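Local coordinates for lactaldehyde dehydrogenase (Escherichia coli, PDB 2IMP), which oxidises L-lactaldehyde irreversibly to L-lactate with NAD+, also accepts glycolaldehyde and L-glyceraldehyde, and serves in L-fucose and L-rhamnose degradation, at residues Trp18-Ala30 against Val34-Ala46. Residues are numbered along the deposited sequence; the frame is centred on the assembly and turned at random.
Sequences WRGDAWIDVVNPA and VISRIPDGQAEDA
Trp-18 chi1 of 178° sets CG opposite the main-chain N and beside the carbonyl carbon, which lays the indole against Pro-39, whose CB sits over one face of the indole's five-membered ring in a CH-pi contact; the far rim reaches the carboxylate of Asp-45, OD2 lying 3.1 Å from CZ3. That same OD2 takes the N-H of Gln-42, the N-cap residue, on its anti lone pair. Ala-22 O is gripped from opposite faces of its carbonyl plane, by Trp-18 NE1 (3.1 Å) and Asp-40 N (3.1 Å). With an alanine at Trp-18, Pro-39 CB would probably lose the ring that lies over it, and Ala-22 O one of its two donors. Trp-23 brings CZ3 to 3.7 Å from Pro-39 CD. Beyond it the strands pair antiparallel: Ile-24 and Ile-38 exchange backbone bonds, and Val-26 N donates to Ser-36 O (2.7 Å). Val-26 O then receives Ile-35 N at 2.8 Å and, weakly, Ser-36 N, a classic beta bulge. Chi1 of 62° places Ile-35 CG1 3.8 Å from Val-26 CG1. Asp-25 and Arg-37 run side by side in a long salt bridge (OD1 to NH1 3.6 Å), while Arg-37 NE is hydrogen-bonded to Gln-6 OE1. In this hairpin, strand 34-39 lies between strand 23-27 and the parallel strand 5-11; Val-26 and Ile-38 rest on Pro-182, Ile-38 also nearing the NAD+-binding Glu-179, Ile-35 meets helix 83-94, and Gln-42 touches helix 209-218.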
loop_
_atom_site.group_PDB
_atom_site.type_symbol
_atom_site.label_atom_id
_atom_site.label_comp_id
_atom_site.label_asym_id
_atom_site.label_seq_id
_atom_site.Cartn_x
_atom_site.Cartn_y
_atom_site.Cartn_z
ATOM N N TRP A 18 3.337 11.256 46.313
ATOM C CA TRP A 18 4.046 10.084 46.801
ATOM C C TRP A 18 4.054 9.943 48.340
ATOM O O TRP A 18 4.498 10.845 49.049
ATOM C CB TRP A 18 5.480 10.135 46.290
ATOM C CG TRP A 18 6.359 9.021 46.751
ATOM C CD1 TRP A 18 7.514 9.138 47.471
ATOM C CD2 TRP A 18 6.223 7.630 46.431
ATOM N NE1 TRP A 18 8.109 7.910 47.614
ATOM C CE2 TRP A 18 7.341 6.969 46.992
ATOM C CE3 TRP A 18 5.268 6.885 45.733
ATOM C CZ2 TRP A 18 7.531 5.589 46.860
ATOM C CZ3 TRP A 18 5.458 5.515 45.603
ATOM C CH2 TRP A 18 6.581 4.881 46.170
ATOM N N ARG A 19 3.568 8.808 48.834
ATOM C CA ARG A 19 3.527 8.567 50.270
ATOM C C ARG A 19 4.700 7.723 50.812
ATOM O O ARG A 19 4.836 7.539 52.023
ATOM C CB ARG A 19 2.199 7.906 50.656
ATOM C CG ARG A 19 0.977 8.757 50.341
ATOM C CD ARG A 19 1.125 10.161 50.919
ATOM N NE ARG A 19 0.001 11.027 50.572
ATOM C CZ ARG A 19 -0.041 12.331 50.831
ATOM N NH1 ARG A 19 0.979 12.921 51.442
ATOM N NH2 ARG A 19 -1.102 13.046 50.480
ATOM N N GLY A 20 5.534 7.220 49.908
ATOM C CA GLY A 20 6.672 6.423 50.327
ATOM C C GLY A 20 7.712 7.283 51.017
ATOM O O GLY A 20 7.639 8.514 50.980
ATOM N N ASP A 21 8.684 6.635 51.650
ATOM C CA ASP A 21 9.748 7.347 52.352
ATOM C C ASP A 21 11.036 7.504 51.532
ATOM O O ASP A 21 11.893 8.330 51.852
ATOM C CB ASP A 21 10.082 6.631 53.663
ATOM C CG ASP A 21 8.959 6.715 54.677
ATOM O OD1 ASP A 21 9.041 6.011 55.707
ATOM O OD2 ASP A 21 8.002 7.490 54.449
ATOM N N ALA A 22 11.154 6.701 50.478
ATOM C CA ALA A 22 12.332 6.741 49.628
ATOM C C ALA A 22 12.202 7.635 48.380
ATOM O O ALA A 22 11.227 7.550 47.628
ATOM C CB ALA A 22 12.714 5.327 49.213
ATOM N N TRP A 23 13.194 8.497 48.196
ATOM C CA TRP A 23 13.236 9.391 47.056
ATOM C C TRP A 23 14.544 9.280 46.259
ATOM O O TRP A 23 15.571 8.862 46.785
ATOM C CB TRP A 23 13.075 10.851 47.491
ATOM C CG TRP A 23 11.763 11.188 48.114
ATOM C CD1 TRP A 23 11.410 11.022 49.421
ATOM C CD2 TRP A 23 10.633 11.776 47.460
ATOM N NE1 TRP A 23 10.130 11.476 49.624
ATOM C CE2 TRP A 23 9.629 11.940 48.441
ATOM C CE3 TRP A 23 10.368 12.176 46.145
ATOM C CZ2 TRP A 23 8.376 12.497 48.144
ATOM C CZ3 TRP A 23 9.124 12.729 45.850
ATOM C CH2 TRP A 23 8.144 12.882 46.848
ATOM N N ILE A 24 14.481 9.642 44.988
ATOM C CA ILE A 24 15.656 9.622 44.136
ATOM C C ILE A 24 16.071 11.050 43.746
ATOM O O ILE A 24 15.257 11.816 43.227
ATOM C CB ILE A 24 15.397 8.811 42.846
ATOM C CG1 ILE A 24 15.058 7.361 43.199
ATOM C CG2 ILE A 24 16.620 8.862 41.945
ATOM C CD1 ILE A 24 14.734 6.491 41.993
ATOM N N ASP A 25 17.318 11.408 44.023
ATOM C CA ASP A 25 17.782 12.742 43.682
ATOM C C ASP A 25 18.094 12.933 42.190
ATOM O O ASP A 25 18.754 12.099 41.577
ATOM C CB ASP A 25 19.051 13.109 44.469
ATOM C CG ASP A 25 18.791 13.331 45.949
ATOM O OD1 ASP A 25 17.828 14.046 46.297
ATOM O OD2 ASP A 25 19.571 12.799 46.765
ATOM N N VAL A 26 17.589 14.017 41.619
ATOM C CA VAL A 26 17.893 14.346 40.239
ATOM C C VAL A 26 18.972 15.447 40.223
ATOM O O VAL A 26 18.761 16.546 40.734
ATOM C CB VAL A 26 16.644 14.818 39.474
ATOM C CG1 VAL A 26 17.018 15.185 38.048
ATOM C CG2 VAL A 26 15.593 13.709 39.470
ATOM N N VAL A 27 20.124 15.119 39.657
ATOM C CA VAL A 27 21.252 16.029 39.635
ATOM C C VAL A 27 21.567 16.726 38.301
ATOM O O VAL A 27 21.296 16.191 37.228
ATOM C CB VAL A 27 22.528 15.273 40.078
ATOM C CG1 VAL A 27 23.731 16.157 39.936
ATOM C CG2 VAL A 27 22.382 14.798 41.514
ATOM N N ASN A 28 22.131 17.926 38.398
ATOM C CA ASN A 28 22.567 18.666 37.224
ATOM C C ASN A 28 23.968 18.159 36.824
ATOM O O ASN A 28 24.940 18.398 37.531
ATOM C CB ASN A 28 22.638 20.161 37.531
ATOM C CG ASN A 28 22.977 20.990 36.307
ATOM O OD1 ASN A 28 23.804 20.597 35.482
ATOM N ND2 ASN A 28 22.347 22.153 36.189
ATOM N N PRO A 29 24.075 17.456 35.692
ATOM C CA PRO A 29 25.358 16.916 35.232
ATOM C C PRO A 29 26.527 17.932 35.096
ATOM O O PRO A 29 27.695 17.543 35.060
ATOM C CB PRO A 29 24.989 16.261 33.908
ATOM C CG PRO A 29 23.928 17.180 33.391
ATOM C CD PRO A 29 23.070 17.392 34.617
ATOM N N ALA A 30 26.203 19.215 35.016
ATOM C CA ALA A 30 27.237 20.233 34.893
ATOM C C ALA A 30 27.815 20.703 36.251
ATOM O O ALA A 30 29.000 21.016 36.355
ATOM C CB ALA A 30 26.691 21.435 34.122
ATOM N N VAL A 34 21.665 19.058 43.291
ATOM C CA VAL A 34 20.337 18.461 43.258
ATOM C C VAL A 34 19.244 19.449 42.791
ATOM O O VAL A 34 18.922 20.411 43.484
ATOM C CB VAL A 34 19.956 17.897 44.643
ATOM C CG1 VAL A 34 18.574 17.259 44.590
ATOM C CG2 VAL A 34 20.995 16.874 45.082
ATOM N N ILE A 35 18.690 19.194 41.613
ATOM C CA ILE A 35 17.677 20.070 41.050
ATOM C C ILE A 35 16.220 19.644 41.340
ATOM O O ILE A 35 15.291 20.449 41.269
ATOM C CB ILE A 35 17.897 20.200 39.535
ATOM C CG1 ILE A 35 17.753 18.833 38.862
ATOM C CG2 ILE A 35 19.297 20.749 39.273
ATOM C CD1 ILE A 35 18.106 18.832 37.385
ATOM N N SER A 36 16.048 18.373 41.674
ATOM C CA SER A 36 14.735 17.842 41.988
ATOM C C SER A 36 14.794 16.428 42.553
ATOM O O SER A 36 15.851 15.799 42.567
ATOM C CB SER A 36 13.843 17.840 40.741
ATOM O OG SER A 36 14.321 16.920 39.773
ATOM N N ARG A 37 13.650 15.951 43.022
ATOM C CA ARG A 37 13.541 14.617 43.567
ATOM C C ARG A 37 12.272 13.881 43.101
ATOM O O ARG A 37 11.192 14.468 43.016
ATOM C CB ARG A 37 13.572 14.665 45.100
ATOM C CG ARG A 37 14.962 14.910 45.692
ATOM C CD ARG A 37 14.973 14.665 47.198
ATOM N NE ARG A 37 14.429 15.794 47.945
ATOM C CZ ARG A 37 15.142 16.856 48.309
ATOM N NH1 ARG A 37 16.430 16.931 48.000
ATOM N NH2 ARG A 37 14.566 17.849 48.975
ATOM N N ILE A 38 12.422 12.603 42.779
ATOM C CA ILE A 38 11.285 11.812 42.349
ATOM C C ILE A 38 11.075 10.580 43.222
ATOM O O ILE A 38 12.018 10.058 43.818
ATOM C CB ILE A 38 11.427 11.338 40.881
ATOM C CG1 ILE A 38 12.710 10.524 40.721
ATOM C CG2 ILE A 38 11.400 12.532 39.945
ATOM C CD1 ILE A 38 12.811 9.803 39.390
ATOM N N PRO A 39 9.832 10.111 43.311
ATOM C CA PRO A 39 9.588 8.934 44.133
ATOM C C PRO A 39 10.332 7.683 43.663
ATOM O O PRO A 39 10.509 7.460 42.462
ATOM C CB PRO A 39 8.068 8.768 44.067
ATOM C CG PRO A 39 7.671 9.491 42.826
ATOM C CD PRO A 39 8.570 10.685 42.825
ATOM N N ASP A 40 10.804 6.900 44.627
ATOM C CA ASP A 40 11.456 5.646 44.309
ATOM C C ASP A 40 10.345 4.606 44.066
ATOM O O ASP A 40 10.188 3.633 44.805
ATOM C CB ASP A 40 12.377 5.215 45.461
ATOM C CG ASP A 40 13.200 3.979 45.126
ATOM O OD1 ASP A 40 13.516 3.773 43.939
ATOM O OD2 ASP A 40 13.550 3.217 46.054
ATOM N N GLY A 41 9.554 4.901 43.036
ATOM C CA GLY A 41 8.425 4.080 42.650
ATOM C C GLY A 41 8.617 2.586 42.713
ATOM O O GLY A 41 9.728 2.073 42.607
ATOM N N GLN A 42 7.507 1.888 42.892
ATOM C CA GLN A 42 7.516 0.438 42.966
ATOM C C GLN A 42 6.466 -0.182 42.033
ATOM O O GLN A 42 5.611 0.528 41.500
ATOM C CB GLN A 42 7.254 -0.007 44.414
ATOM C CG GLN A 42 8.268 0.527 45.431
ATOM C CD GLN A 42 9.655 -0.067 45.247
ATOM O OE1 GLN A 42 9.813 -1.285 45.212
ATOM N NE2 GLN A 42 10.667 0.791 45.137
ATOM N N ALA A 43 6.532 -1.494 41.851
ATOM C CA ALA A 43 5.582 -2.184 40.990
ATOM C C ALA A 43 4.105 -1.764 41.210
ATOM O O ALA A 43 3.383 -1.478 40.253
ATOM C CB ALA A 43 5.730 -3.694 41.166
ATOM N N GLU A 44 3.674 -1.719 42.467
ATOM C CA GLU A 44 2.302 -1.329 42.769
ATOM C C GLU A 44 1.884 0.012 42.120
ATOM O O GLU A 44 0.753 0.155 41.664
ATOM C CB GLU A 44 2.090 -1.275 44.285
ATOM C CG GLU A 44 3.102 -0.412 45.023
ATOM C CD GLU A 44 3.225 -0.785 46.490
ATOM O OE1 GLU A 44 2.194 -0.778 47.198
ATOM O OE2 GLU A 44 4.358 -1.083 46.934
ATOM N N ASP A 45 2.801 0.976 42.085
ATOM C CA ASP A 45 2.507 2.258 41.454
ATOM C C ASP A 45 2.279 2.083 39.943
ATOM O O ASP A 45 1.382 2.694 39.355
ATOM C CB ASP A 45 3.655 3.240 41.691
ATOM C CG ASP A 45 3.926 3.461 43.164
ATOM O OD1 ASP A 45 3.003 3.921 43.867
ATOM O OD2 ASP A 45 5.052 3.170 43.614
ATOM N N ALA A 46 3.105 1.237 39.336
ATOM C CA ALA A 46 2.958 0.934 37.923
ATOM C C ALA A 46 1.607 0.241 37.662
ATOM O O ALA A 46 0.908 0.558 36.698
ATOM C CB ALA A 46 4.112 0.038 37.450
#